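Local atomic coordinates of dihydropteroate synthase (PDB entry 6PZ2), a protein that catalyses the joining of p-aminobenzoate to a dihydropterin pyrophosphate to form dihydropteroate, a step in bacterial folate synthesis. Residues V175-V180 with P205-T210; S91-K96 with N112-L117; T12-I17 with V246-V251; I52-E57 with R73-V78. All blocks are in the same frame, centred on the assembly; numbering follows the deposited sequence.

In the fold
Contacts 1 to 3 pair strands of one parallel eight-stranded TIM-barrel sheet; contact 4 packs a helix on one of its strands. Contact 3 pairs the first and last strands, 13-19 and 245-248, and its loop encloses the other three, which follow along the chain as contact 4, contact 2 and contact 1. Contacts 2 and 4 belong to successive beta-alpha-beta units, their centres about 12 Å apart. Contact 1 joins strands 174-177 and 207-208, completing the ring, and abuts contact 3 through the backbones of Leu208 and Arg247. Contacts 1, 2 and 3 bring C-terminal strand ends around one pteroic acid; contact 4, an outer-layer helix against a strand, lies about 21 Å from contact 1 between centres.

Contact 1. Residues V175-V180 with P205-T210. With PT1 (pteroic acid), chain K.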
# COMPACT_ATOMS: atom_id res chain seq x y z
N VAL A 175 0.57 21.37 -12.20
CA VAL A 175 0.63 20.25 -11.30
C VAL A 175 1.86 20.47 -10.42
O VAL A 175 2.90 20.80 -10.98
CB VAL A 175 0.73 18.93 -12.09
CG1 VAL A 175 0.92 17.74 -11.17
CG2 VAL A 175 -0.50 18.68 -12.95
N LEU A 176 1.78 20.23 -9.11
CA LEU A 176 2.94 20.36 -8.22
C LEU A 176 3.41 18.99 -7.69
O LEU A 176 2.61 18.08 -7.47
CB LEU A 176 2.57 21.25 -7.03
CG LEU A 176 1.85 22.56 -7.34
CD1 LEU A 176 1.50 23.28 -6.04
CD2 LEU A 176 2.71 23.47 -8.22
N ASP A 177 4.70 18.91 -7.40
CA ASP A 177 5.32 17.70 -6.98
C ASP A 177 6.41 18.07 -5.97
O ASP A 177 7.23 18.93 -6.26
CB ASP A 177 5.93 16.97 -8.17
CG ASP A 177 6.69 15.69 -7.86
OD1 ASP A 177 7.11 15.53 -6.69
OD2 ASP A 177 6.89 14.88 -8.79
N PRO A 178 6.42 17.40 -4.80
CA PRO A 178 7.31 17.81 -3.72
C PRO A 178 8.75 17.35 -3.90
O PRO A 178 9.63 17.74 -3.11
CB PRO A 178 6.73 17.12 -2.48
CG PRO A 178 6.18 15.85 -3.08
CD PRO A 178 5.50 16.37 -4.33
N GLY A 179 8.99 16.48 -4.87
CA GLY A 179 10.37 16.19 -5.24
C GLY A 179 11.05 15.29 -4.22
O GLY A 179 12.14 15.58 -3.72
N VAL A 180 10.44 14.13 -4.00
CA VAL A 180 11.05 13.15 -3.09
C VAL A 180 12.41 12.76 -3.66
O VAL A 180 12.52 12.38 -4.80
CB VAL A 180 10.15 11.92 -2.85
CG1 VAL A 180 10.85 10.83 -2.04
CG2 VAL A 180 8.84 12.30 -2.16
N PRO A 205 -3.39 20.18 -8.41
CA PRO A 205 -3.16 18.74 -8.52
C PRO A 205 -1.74 18.39 -8.08
O PRO A 205 -0.85 19.24 -8.19
CB PRO A 205 -3.38 18.38 -9.98
CG PRO A 205 -4.18 19.54 -10.56
CD PRO A 205 -3.75 20.72 -9.72
N ILE A 206 -1.55 17.21 -7.50
CA ILE A 206 -0.22 16.82 -6.96
C ILE A 206 0.24 15.54 -7.66
O ILE A 206 -0.56 14.63 -7.90
CB ILE A 206 -0.30 16.63 -5.44
CG1 ILE A 206 -0.66 17.96 -4.76
CG2 ILE A 206 0.98 16.04 -4.86
CD1 ILE A 206 -1.21 17.80 -3.37
N LEU A 207 1.53 15.51 -7.96
CA LEU A 207 2.18 14.38 -8.54
C LEU A 207 3.28 13.92 -7.58
O LEU A 207 4.01 14.75 -7.02
CB LEU A 207 2.75 14.73 -9.91
CG LEU A 207 3.33 13.58 -10.73
CD1 LEU A 207 3.24 13.89 -12.22
CD2 LEU A 207 4.78 13.33 -10.37
N LEU A 208 3.37 12.60 -7.43
CA LEU A 208 4.35 12.03 -6.49
C LEU A 208 5.21 10.99 -7.20
O LEU A 208 4.71 10.14 -7.95
CB LEU A 208 3.62 11.41 -5.29
CG LEU A 208 4.53 10.72 -4.28
CD1 LEU A 208 5.42 11.75 -3.61
CD2 LEU A 208 3.72 9.95 -3.23
N GLY A 209 6.52 11.04 -6.94
CA GLY A 209 7.37 9.99 -7.42
C GLY A 209 8.34 9.49 -6.36
O GLY A 209 9.15 10.26 -5.86
N THR A 210 8.25 8.19 -6.05
CA THR A 210 9.09 7.53 -5.03
C THR A 210 9.69 6.23 -5.57
O THR A 210 10.62 5.69 -4.98
CB THR A 210 8.29 7.16 -3.77
OG1 THR A 210 7.31 6.18 -4.13
CG2 THR A 210 7.61 8.36 -3.15
C2 PT1 K . 9.87 12.76 -9.45
C3 PT1 K . 10.93 12.33 -10.34
C5 PT1 K . 10.82 12.86 -11.70
N6 PT1 K . 11.95 11.50 -10.01
C7 PT1 K . 8.87 14.05 -11.12
N9 PT1 K . 9.82 13.69 -12.00
C10 PT1 K . 12.89 11.19 -10.93
N11 PT1 K . 7.87 14.87 -11.47
C12 PT1 K . 12.81 11.72 -12.22
C21 PT1 K . 17.13 8.30 -5.07
O22 PT1 K . 17.24 8.90 -3.99
O1 PT1 K . 9.84 12.35 -8.17
N4 PT1 K . 8.90 13.61 -9.85
N8 PT1 K . 11.77 12.51 -12.59
C13 PT1 K . 14.04 10.29 -10.53
N14 PT1 K . 14.78 10.95 -9.46
C15 PT1 K . 15.38 10.28 -8.46
C16 PT1 K . 15.61 8.89 -8.50
C17 PT1 K . 15.73 10.98 -7.31
C18 PT1 K . 16.21 8.26 -7.42
C19 PT1 K . 16.32 10.35 -6.22
C20 PT1 K . 16.55 8.99 -6.27
O23 PT1 K . 17.44 7.11 -5.13
O HOH W 1 8.36 13.24 -5.87
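Two neighbouring strands of the TIM barrel, ending at the pteroic acid pocket, meet where Leu176 bridges Ile206 and Asp177 lies beside Leu207. The segments run in nearly the same direction, 22° apart, and two backbone bonds hold them: Leu176 N to Pro205 O at 3.0 Å and Leu207 N to Leu176 O at 2.8 Å. Below the pocket, Val175 CG1 packs against Leu207 CB at 3.7 Å, its side chain lying obliquely to the leucine.

Asp177 carries the link to the ligand. Its CG is anti to the backbone N (chi1 177°), and OD2 accepts from N11 of pteroic acid at 2.9 Å and lies 2.6 Å from ligand N4. The other oxygen, OD1, accepts the N-H of Gly179 from above the carboxylate plane, closing an Asx turn that fixes the rotation of the group. Lys213 and Ser214 also bond the ligand.

Past the strand ends, a water bridges the segments: it donates to Asp177 OD1 at 2.7 Å, accepts from the N-H groups of Val180 and Gly209, and is hydrogen-bonded to ligand O1 at 2.9 Å. Gly209, with no side chain, leaves room for the pterin oxygen, and ligand O1 makes a weak hydrogen bond to Gly209 O at 3.2 Å.

Contact 2. Residues S91-K96 with N112-L117; sequences SIDTYK and NDVWGL. With PT1 (pteroic acid), chain K.
Asp93 and Asn112 each carry CG anti to the backbone N (chi1 180° for Asn112), which lays their side chains side by side and pointing the same way, with their ends at the pterin and the carboxylate and amide planes 57° apart. They stand near the C-terminal ends of adjacent parallel strands, 90-93 and 110-113, of a beta-alpha-beta unit in the TIM barrel. The strands are joined by Asn112 N to Ile92 O at 2.9 Å, followed by a weak bond from Thr94 N to Asn112 O.

The amide of Asn112 grips the pterin twice: OD1 accepts from ligand N11 at 2.8 Å, and ND2 donates to ligand N9 at 3.1 Å. Asp53 also accepts from ND2, which would keep the amide from flipping. Asp93 OD2 approaches ligand N8 to 3.1 Å, while a water donates to both Asp93 OD1 and Asn112 O and accepts from Val114 N.

Beyond the strands, Asp113 OD1 accepts from Trp115 N in an Asx turn, within a type I turn to Gly116. This turn brings Trp115 to Tyr95, whose hydroxyl is bonded to Glu57. The pair is T-shaped, with planes at 82°: the indole edge reaches over the phenol ring, its CD1 3.9 Å from Tyr95 CG.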
# COMPACT_ATOMS: atom_id res chain seq x y z
N SER A 91 4.57 12.99 -21.54
CA SER A 91 5.13 14.00 -20.70
C SER A 91 6.62 14.04 -21.04
O SER A 91 7.19 12.98 -21.15
CB SER A 91 4.91 13.61 -19.26
OG SER A 91 5.74 14.35 -18.41
N ILE A 92 7.25 15.21 -21.13
CA ILE A 92 8.67 15.19 -21.44
C ILE A 92 9.41 15.58 -20.16
O ILE A 92 9.24 16.66 -19.62
CB ILE A 92 9.04 16.08 -22.64
CG1 ILE A 92 10.54 16.13 -22.90
CG2 ILE A 92 8.54 17.51 -22.42
CD1 ILE A 92 11.11 14.90 -23.55
N ASP A 93 10.24 14.68 -19.69
CA ASP A 93 10.95 14.88 -18.48
C ASP A 93 12.21 15.66 -18.85
O ASP A 93 13.21 15.07 -19.15
CB ASP A 93 11.33 13.54 -17.83
CG ASP A 93 11.97 13.62 -16.45
OD1 ASP A 93 12.76 14.57 -16.16
OD2 ASP A 93 11.68 12.71 -15.67
N THR A 94 12.14 16.97 -18.84
CA THR A 94 13.33 17.77 -19.13
C THR A 94 13.25 19.07 -18.33
O THR A 94 12.14 19.58 -18.15
CB THR A 94 13.43 18.11 -20.63
OG1 THR A 94 14.68 18.76 -20.87
CG2 THR A 94 12.34 19.04 -21.10
N TYR A 95 14.39 19.62 -17.92
CA TYR A 95 14.42 20.95 -17.38
C TYR A 95 14.96 21.95 -18.41
O TYR A 95 15.16 23.12 -18.08
CB TYR A 95 15.30 21.03 -16.13
CG TYR A 95 16.69 20.48 -16.28
CD1 TYR A 95 17.75 21.28 -16.66
CD2 TYR A 95 16.95 19.15 -15.99
CE1 TYR A 95 19.04 20.78 -16.74
CE2 TYR A 95 18.22 18.63 -16.09
CZ TYR A 95 19.27 19.44 -16.48
OH TYR A 95 20.52 18.89 -16.58
N LYS A 96 15.18 21.51 -19.65
CA LYS A 96 15.71 22.41 -20.68
C LYS A 96 14.59 22.89 -21.60
O LYS A 96 13.86 22.10 -22.19
CB LYS A 96 16.83 21.73 -21.45
CG LYS A 96 17.92 21.15 -20.56
CD LYS A 96 19.08 20.59 -21.33
CE LYS A 96 20.06 19.83 -20.47
NZ LYS A 96 19.51 18.54 -19.97
N ASN A 112 7.48 17.92 -17.70
CA ASN A 112 7.80 17.53 -16.39
C ASN A 112 9.16 18.14 -16.03
O ASN A 112 10.20 17.54 -16.32
CB ASN A 112 7.82 16.00 -16.30
CG ASN A 112 8.16 15.50 -14.92
OD1 ASN A 112 7.97 16.24 -13.96
ND2 ASN A 112 8.67 14.27 -14.81
N ASP A 113 9.16 19.24 -15.31
CA ASP A 113 10.42 19.95 -15.02
C ASP A 113 10.89 19.68 -13.59
O ASP A 113 10.36 20.26 -12.66
CB ASP A 113 10.21 21.46 -15.18
CG ASP A 113 11.49 22.28 -15.06
OD1 ASP A 113 12.53 21.72 -14.66
OD2 ASP A 113 11.43 23.46 -15.44
N VAL A 114 11.98 18.93 -13.44
CA VAL A 114 12.50 18.58 -12.12
C VAL A 114 13.28 19.73 -11.49
O VAL A 114 13.86 19.51 -10.43
CB VAL A 114 13.38 17.31 -12.13
CG1 VAL A 114 12.61 16.09 -12.63
CG2 VAL A 114 14.66 17.52 -12.92
N TRP A 115 13.31 20.90 -12.11
CA TRP A 115 13.81 22.11 -11.44
C TRP A 115 12.72 23.17 -11.30
O TRP A 115 12.96 24.27 -10.83
CB TRP A 115 15.03 22.65 -12.19
CG TRP A 115 16.27 21.95 -11.74
CD1 TRP A 115 16.97 20.98 -12.38
CD2 TRP A 115 16.91 22.15 -10.48
NE1 TRP A 115 18.03 20.57 -11.60
CE2 TRP A 115 18.00 21.26 -10.43
CE3 TRP A 115 16.64 22.99 -9.39
CZ2 TRP A 115 18.84 21.19 -9.32
CZ3 TRP A 115 17.50 22.94 -8.31
CH2 TRP A 115 18.57 22.06 -8.28
N GLY A 116 11.49 22.84 -11.66
CA GLY A 116 10.37 23.69 -11.29
C GLY A 116 10.50 25.10 -11.84
O GLY A 116 10.16 26.07 -11.17
N LEU A 117 10.96 25.14 -13.09
CA LEU A 117 11.08 26.28 -13.95
C LEU A 117 12.32 27.09 -13.54
O LEU A 117 12.47 28.15 -14.07
CB LEU A 117 9.85 27.19 -13.90
CG LEU A 117 8.51 26.52 -14.14
CD1 LEU A 117 7.40 27.54 -14.02
CD2 LEU A 117 8.46 25.85 -15.50
C2 PT1 K . 9.87 12.76 -9.45
C3 PT1 K . 10.93 12.33 -10.34
C5 PT1 K . 10.82 12.86 -11.70
N6 PT1 K . 11.95 11.50 -10.01
C7 PT1 K . 8.87 14.05 -11.12
N9 PT1 K . 9.82 13.69 -12.00
C10 PT1 K . 12.89 11.19 -10.93
N11 PT1 K . 7.87 14.87 -11.47
C12 PT1 K . 12.81 11.72 -12.22
C21 PT1 K . 17.13 8.30 -5.07
O22 PT1 K . 17.24 8.90 -3.99
O1 PT1 K . 9.84 12.35 -8.17
N4 PT1 K . 8.90 13.61 -9.85
N8 PT1 K . 11.77 12.51 -12.59
C13 PT1 K . 14.04 10.29 -10.53
N14 PT1 K . 14.78 10.95 -9.46
C15 PT1 K . 15.38 10.28 -8.46
C16 PT1 K . 15.61 8.89 -8.50
C17 PT1 K . 15.73 10.98 -7.31
C18 PT1 K . 16.21 8.26 -7.42
C19 PT1 K . 16.32 10.35 -6.22
C20 PT1 K . 16.55 8.99 -6.27
O23 PT1 K . 17.44 7.11 -5.13
O HOH W 2 12.78 17.35 -15.74
O HOH W 3 14.04 24.60 -15.73

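Contact 3. Residues T12-I17 with V246-V251; sequences TYIMGI and VRVHDV. With PT1 (pteroic acid), chain K; SO4 (sulfate ion), chain B.
Ile17, Arg247 and His249 line an anion site beside the pterin pocket, toward the C-terminal ends of parallel strands 13-19 and 245-248; it holds a sulfate, probably from the crystallisation liquor. Ile17 is wedged between the two polar groups. Its CD1 sits over the imidazole of His249, 3.6 Å from the ring centroid, a CH-pi contact, and 3.3 Å from Arg247 NH1.

The Arg247 guanidinium is sandwiched. Ile17 covers one face, and over the opposite face lies the pterin, with ligand N8 3.3 Å from Arg247 CZ. At its edge NH2 donates to sulfate O2 at 2.8 Å and NH1 to sulfate O3, while His249 NE2 donates to sulfate O4 at 2.8 Å. The arginine chain is extended from CG to NE, with CG anti to the backbone N (chi1 179°), which carries the group up to the anion. Asp53 forms a salt bridge with NE and Ser211 a hydrogen bond with His249 ND1, which would restrain both groups.

Below, three backbone bonds and a fourth, weak one from Ile17 N to Val248 O join the strands, among them Met15 N to Val246 O at 2.9 Å and Val248 N to Met15 O at 3.0 Å. On the face turned to helix 251-265, Ile14 CD1 presses on Val246 CG2 at 3.5 Å, tighter than usual.

This pairing of first and last strands is the closure of a TIM barrel, and the anion's place is consistent with the pyrophosphate site of dihydropteroate synthases.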
# COMPACT_ATOMS: atom_id res chain seq x y z
N THR A 12 -7.15 8.16 -9.24
CA THR A 12 -5.72 8.36 -9.32
C THR A 12 -5.28 7.98 -10.73
O THR A 12 -5.86 7.05 -11.31
CB THR A 12 -4.99 7.52 -8.27
OG1 THR A 12 -5.47 7.87 -6.97
CG2 THR A 12 -3.50 7.73 -8.31
N TYR A 13 -4.36 8.78 -11.29
CA TYR A 13 -3.82 8.62 -12.64
C TYR A 13 -2.38 8.12 -12.47
O TYR A 13 -1.71 8.43 -11.47
CB TYR A 13 -3.95 9.93 -13.45
CG TYR A 13 -5.38 10.33 -13.68
CD1 TYR A 13 -6.11 9.80 -14.73
CD2 TYR A 13 -6.04 11.14 -12.79
CE1 TYR A 13 -7.46 10.10 -14.90
CE2 TYR A 13 -7.38 11.46 -12.95
CZ TYR A 13 -8.10 10.91 -13.99
OH TYR A 13 -9.42 11.22 -14.14
N ILE A 14 -1.99 7.32 -13.45
CA ILE A 14 -0.73 6.65 -13.39
C ILE A 14 0.16 7.16 -14.51
O ILE A 14 -0.19 7.08 -15.68
CB ILE A 14 -0.90 5.12 -13.49
CG1 ILE A 14 -1.91 4.58 -12.46
CG2 ILE A 14 0.45 4.44 -13.36
CD1 ILE A 14 -1.53 4.85 -11.03
N MET A 15 1.36 7.58 -14.14
CA MET A 15 2.36 8.00 -15.10
C MET A 15 3.44 6.91 -15.17
O MET A 15 4.10 6.69 -14.19
CB MET A 15 2.96 9.35 -14.68
CG MET A 15 4.24 9.77 -15.41
SD MET A 15 4.89 11.37 -14.78
CE MET A 15 3.72 12.43 -15.63
N GLY A 16 3.63 6.27 -16.31
CA GLY A 16 4.70 5.28 -16.47
C GLY A 16 6.02 5.90 -16.88
O GLY A 16 6.08 6.83 -17.65
N ILE A 17 7.12 5.36 -16.41
CA ILE A 17 8.41 5.94 -16.67
C ILE A 17 9.04 5.29 -17.91
O ILE A 17 9.13 4.08 -17.97
CB ILE A 17 9.28 5.77 -15.42
CG1 ILE A 17 8.69 6.53 -14.25
CG2 ILE A 17 10.72 6.16 -15.73
CD1 ILE A 17 9.29 6.19 -12.91
N VAL A 246 0.69 9.39 -9.77
CA VAL A 246 1.92 8.78 -9.28
C VAL A 246 2.78 8.40 -10.47
O VAL A 246 2.30 7.84 -11.44
CB VAL A 246 1.65 7.56 -8.37
CG1 VAL A 246 1.05 8.00 -7.05
CG2 VAL A 246 0.78 6.50 -9.02
N ARG A 247 4.07 8.68 -10.35
CA ARG A 247 5.03 8.37 -11.39
C ARG A 247 5.75 7.09 -10.95
O ARG A 247 6.52 7.16 -10.01
CB ARG A 247 6.04 9.52 -11.53
CG ARG A 247 7.14 9.35 -12.57
CD ARG A 247 8.10 10.53 -12.65
NE ARG A 247 9.22 10.38 -13.57
CZ ARG A 247 10.33 9.69 -13.34
NH1 ARG A 247 10.54 9.10 -12.17
NH2 ARG A 247 11.22 9.56 -14.31
N VAL A 248 5.60 5.99 -11.69
CA VAL A 248 6.01 4.66 -11.26
C VAL A 248 6.69 3.88 -12.40
O VAL A 248 6.37 4.09 -13.57
CB VAL A 248 4.83 3.85 -10.72
CG1 VAL A 248 4.30 4.48 -9.43
CG2 VAL A 248 3.73 3.72 -11.77
N HIS A 249 7.62 3.00 -12.02
CA HIS A 249 8.12 1.98 -12.95
C HIS A 249 7.14 0.82 -13.16
O HIS A 249 7.17 0.21 -14.21
CB HIS A 249 9.41 1.38 -12.42
CG HIS A 249 10.45 2.43 -12.25
ND1 HIS A 249 10.63 3.08 -11.05
CD2 HIS A 249 11.36 2.91 -13.12
CE1 HIS A 249 11.61 3.94 -11.19
NE2 HIS A 249 12.08 3.88 -12.46
N ASP A 250 6.35 0.44 -12.17
CA ASP A 250 5.57 -0.78 -12.23
C ASP A 250 4.11 -0.35 -12.30
O ASP A 250 3.45 -0.07 -11.29
CB ASP A 250 5.83 -1.69 -11.03
CG ASP A 250 7.29 -2.09 -10.86
OD1 ASP A 250 8.01 -1.47 -10.05
OD2 ASP A 250 7.69 -3.01 -11.57
N VAL A 251 3.62 -0.29 -13.50
CA VAL A 251 2.36 0.39 -13.69
C VAL A 251 1.19 -0.44 -13.12
O VAL A 251 0.32 0.10 -12.41
CB VAL A 251 2.19 0.74 -15.17
CG1 VAL A 251 0.74 1.12 -15.52
CG2 VAL A 251 3.16 1.86 -15.55
C2 PT1 K . 9.87 12.76 -9.45
C3 PT1 K . 10.93 12.33 -10.34
C5 PT1 K . 10.82 12.86 -11.70
N6 PT1 K . 11.95 11.50 -10.01
C7 PT1 K . 8.87 14.05 -11.12
N9 PT1 K . 9.82 13.69 -12.00
C10 PT1 K . 12.89 11.19 -10.93
N11 PT1 K . 7.87 14.87 -11.47
C12 PT1 K . 12.81 11.72 -12.22
C21 PT1 K . 17.13 8.30 -5.07
O22 PT1 K . 17.24 8.90 -3.99
O1 PT1 K . 9.84 12.35 -8.17
N4 PT1 K . 8.90 13.61 -9.85
N8 PT1 K . 11.77 12.51 -12.59
C13 PT1 K . 14.04 10.29 -10.53
N14 PT1 K . 14.78 10.95 -9.46
C15 PT1 K . 15.38 10.28 -8.46
C16 PT1 K . 15.61 8.89 -8.50
C17 PT1 K . 15.73 10.98 -7.31
C18 PT1 K . 16.21 8.26 -7.42
C19 PT1 K . 16.32 10.35 -6.22
C20 PT1 K . 16.55 8.99 -6.27
O23 PT1 K . 17.44 7.11 -5.13
S SO4 B . 13.79 7.09 -12.43
O1 SO4 B . 15.07 7.37 -11.75
O2 SO4 B . 13.44 8.22 -13.32
O3 SO4 B . 12.72 6.92 -11.41
O4 SO4 B . 13.91 5.86 -13.23
O HOH W 4 8.91 1.88 -16.53

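Contact 4. Residues I52-E57 with R73-V78; sequences IDLGGE and RRVIPV
Gly56, Leu54, Arg74, Val75 and Val78 make the first shell of this beta-alpha packing, in which strand 52-55 of the TIM barrel meets the helix that follows it in the chain. Helix 73-78 runs back against the strand, at 145° between their directions, with the axes 8.9 Å apart at closest approach.

Leu54 is the apolar member on the strand. Its CG is anti to the backbone N (chi1 169°), which sends both methyls onto the helix: CD1 meets Val78 CG1 at 3.9 Å, and CD2 meets Val75 CB at 4.0 Å. The two valines lie one helical turn apart, and Leu54 crosses both obliquely. Val75 CG1 then reaches beyond the strand end to Gly56, coming within 3.6 Å of Gly56 N and 3.7 Å of Gly56 CA. A beta carbon there would clash with that methyl, so the bare glycine backbone lets the helix come this close.

The polar link is made by Arg74. Its chain is extended from CG to NE, and NH1 donates to Gly56 O at 2.7 Å, nearly along the C=O axis, the oxygen tilted 18° out of the guanidinium plane.

Further out, the walls around this core are Leu18 of strand 13-19, touching Leu54 and Val78, and Leu34 of helix 33-46, touching Val78. At Pro77, which has no N-H to give to the preceding turn, the helix is kinked. Around Arg74, the side chain touches Thr21, Pro22 and Val66, and its rotation would be limited by a salt bridge from NE to OE2 of Glu70 in the same helix.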
# COMPACT_ATOMS: atom_id res chain seq x y z
N ILE A 52 2.78 8.75 -20.31
CA ILE A 52 4.15 8.22 -20.31
C ILE A 52 5.13 9.39 -20.15
O ILE A 52 5.07 10.33 -20.95
CB ILE A 52 4.47 7.51 -21.64
CG1 ILE A 52 3.42 6.47 -22.06
CG2 ILE A 52 5.88 6.94 -21.61
CD1 ILE A 52 3.50 5.16 -21.34
N ASP A 53 6.07 9.27 -19.23
CA ASP A 53 7.04 10.29 -18.92
C ASP A 53 8.35 9.84 -19.55
O ASP A 53 9.04 8.95 -19.03
CB ASP A 53 7.25 10.48 -17.42
CG ASP A 53 8.07 11.70 -17.01
OD1 ASP A 53 7.80 12.81 -17.55
OD2 ASP A 53 8.96 11.56 -16.13
N LEU A 54 8.71 10.55 -20.61
CA LEU A 54 9.83 10.16 -21.44
C LEU A 54 11.03 11.05 -21.09
O LEU A 54 10.91 12.25 -21.11
CB LEU A 54 9.38 10.38 -22.88
CG LEU A 54 10.48 10.29 -23.93
CD1 LEU A 54 11.06 8.89 -23.94
CD2 LEU A 54 9.88 10.66 -25.29
N GLY A 55 12.19 10.47 -20.84
CA GLY A 55 13.34 11.30 -20.49
C GLY A 55 14.58 10.85 -21.23
O GLY A 55 14.83 9.66 -21.36
N GLY A 56 15.37 11.80 -21.70
CA GLY A 56 16.58 11.47 -22.42
C GLY A 56 17.82 11.80 -21.62
O GLY A 56 18.93 11.58 -22.06
N GLU A 57 17.61 12.44 -20.48
CA GLU A 57 18.61 12.63 -19.45
C GLU A 57 18.06 12.00 -18.17
O GLU A 57 16.89 12.14 -17.86
CB GLU A 57 18.86 14.11 -19.18
CG GLU A 57 19.89 14.36 -18.10
CD GLU A 57 20.34 15.80 -17.94
OE1 GLU A 57 20.00 16.40 -16.92
OE2 GLU A 57 21.08 16.32 -18.79
N ARG A 73 18.05 14.07 -29.69
CA ARG A 73 18.36 12.92 -30.56
C ARG A 73 17.78 11.64 -29.94
O ARG A 73 17.26 10.78 -30.64
CB ARG A 73 19.87 12.74 -30.78
CG ARG A 73 20.48 13.73 -31.75
CD ARG A 73 21.93 13.43 -32.09
NE ARG A 73 22.89 13.50 -30.99
CZ ARG A 73 23.69 14.53 -30.72
NH1 ARG A 73 24.67 14.38 -29.85
NH2 ARG A 73 23.52 15.70 -31.32
N ARG A 74 17.81 11.56 -28.60
CA ARG A 74 17.27 10.39 -27.91
C ARG A 74 15.74 10.46 -27.90
O ARG A 74 15.10 9.43 -28.15
CB ARG A 74 17.79 10.29 -26.48
CG ARG A 74 19.29 10.03 -26.40
CD ARG A 74 19.79 10.43 -25.04
NE ARG A 74 21.22 10.22 -24.93
CZ ARG A 74 21.90 10.21 -23.79
NH1 ARG A 74 21.26 10.41 -22.65
NH2 ARG A 74 23.22 10.07 -23.81
N VAL A 75 15.15 11.61 -27.62
CA VAL A 75 13.69 11.60 -27.40
C VAL A 75 12.88 11.83 -28.68
O VAL A 75 11.76 11.31 -28.73
CB VAL A 75 13.26 12.57 -26.28
CG1 VAL A 75 13.98 12.26 -24.97
CG2 VAL A 75 13.49 14.03 -26.66
N ILE A 76 13.39 12.56 -29.69
CA ILE A 76 12.55 12.95 -30.85
C ILE A 76 11.99 11.72 -31.59
O ILE A 76 10.78 11.65 -31.88
CB ILE A 76 13.32 13.89 -31.80
CG1 ILE A 76 13.55 15.25 -31.16
CG2 ILE A 76 12.64 14.07 -33.14
CD1 ILE A 76 12.27 15.97 -30.84
N PRO A 77 12.85 10.78 -31.94
CA PRO A 77 12.31 9.59 -32.61
C PRO A 77 11.31 8.78 -31.78
O PRO A 77 10.38 8.19 -32.32
CB PRO A 77 13.51 8.69 -32.93
CG PRO A 77 14.75 9.42 -32.41
CD PRO A 77 14.29 10.64 -31.65
N VAL A 78 11.47 8.79 -30.46
CA VAL A 78 10.53 8.05 -29.61
C VAL A 78 9.19 8.78 -29.58
O VAL A 78 8.15 8.10 -29.66
CB VAL A 78 11.07 7.84 -28.18
CG1 VAL A 78 10.08 7.10 -27.31
CG2 VAL A 78 12.42 7.15 -28.20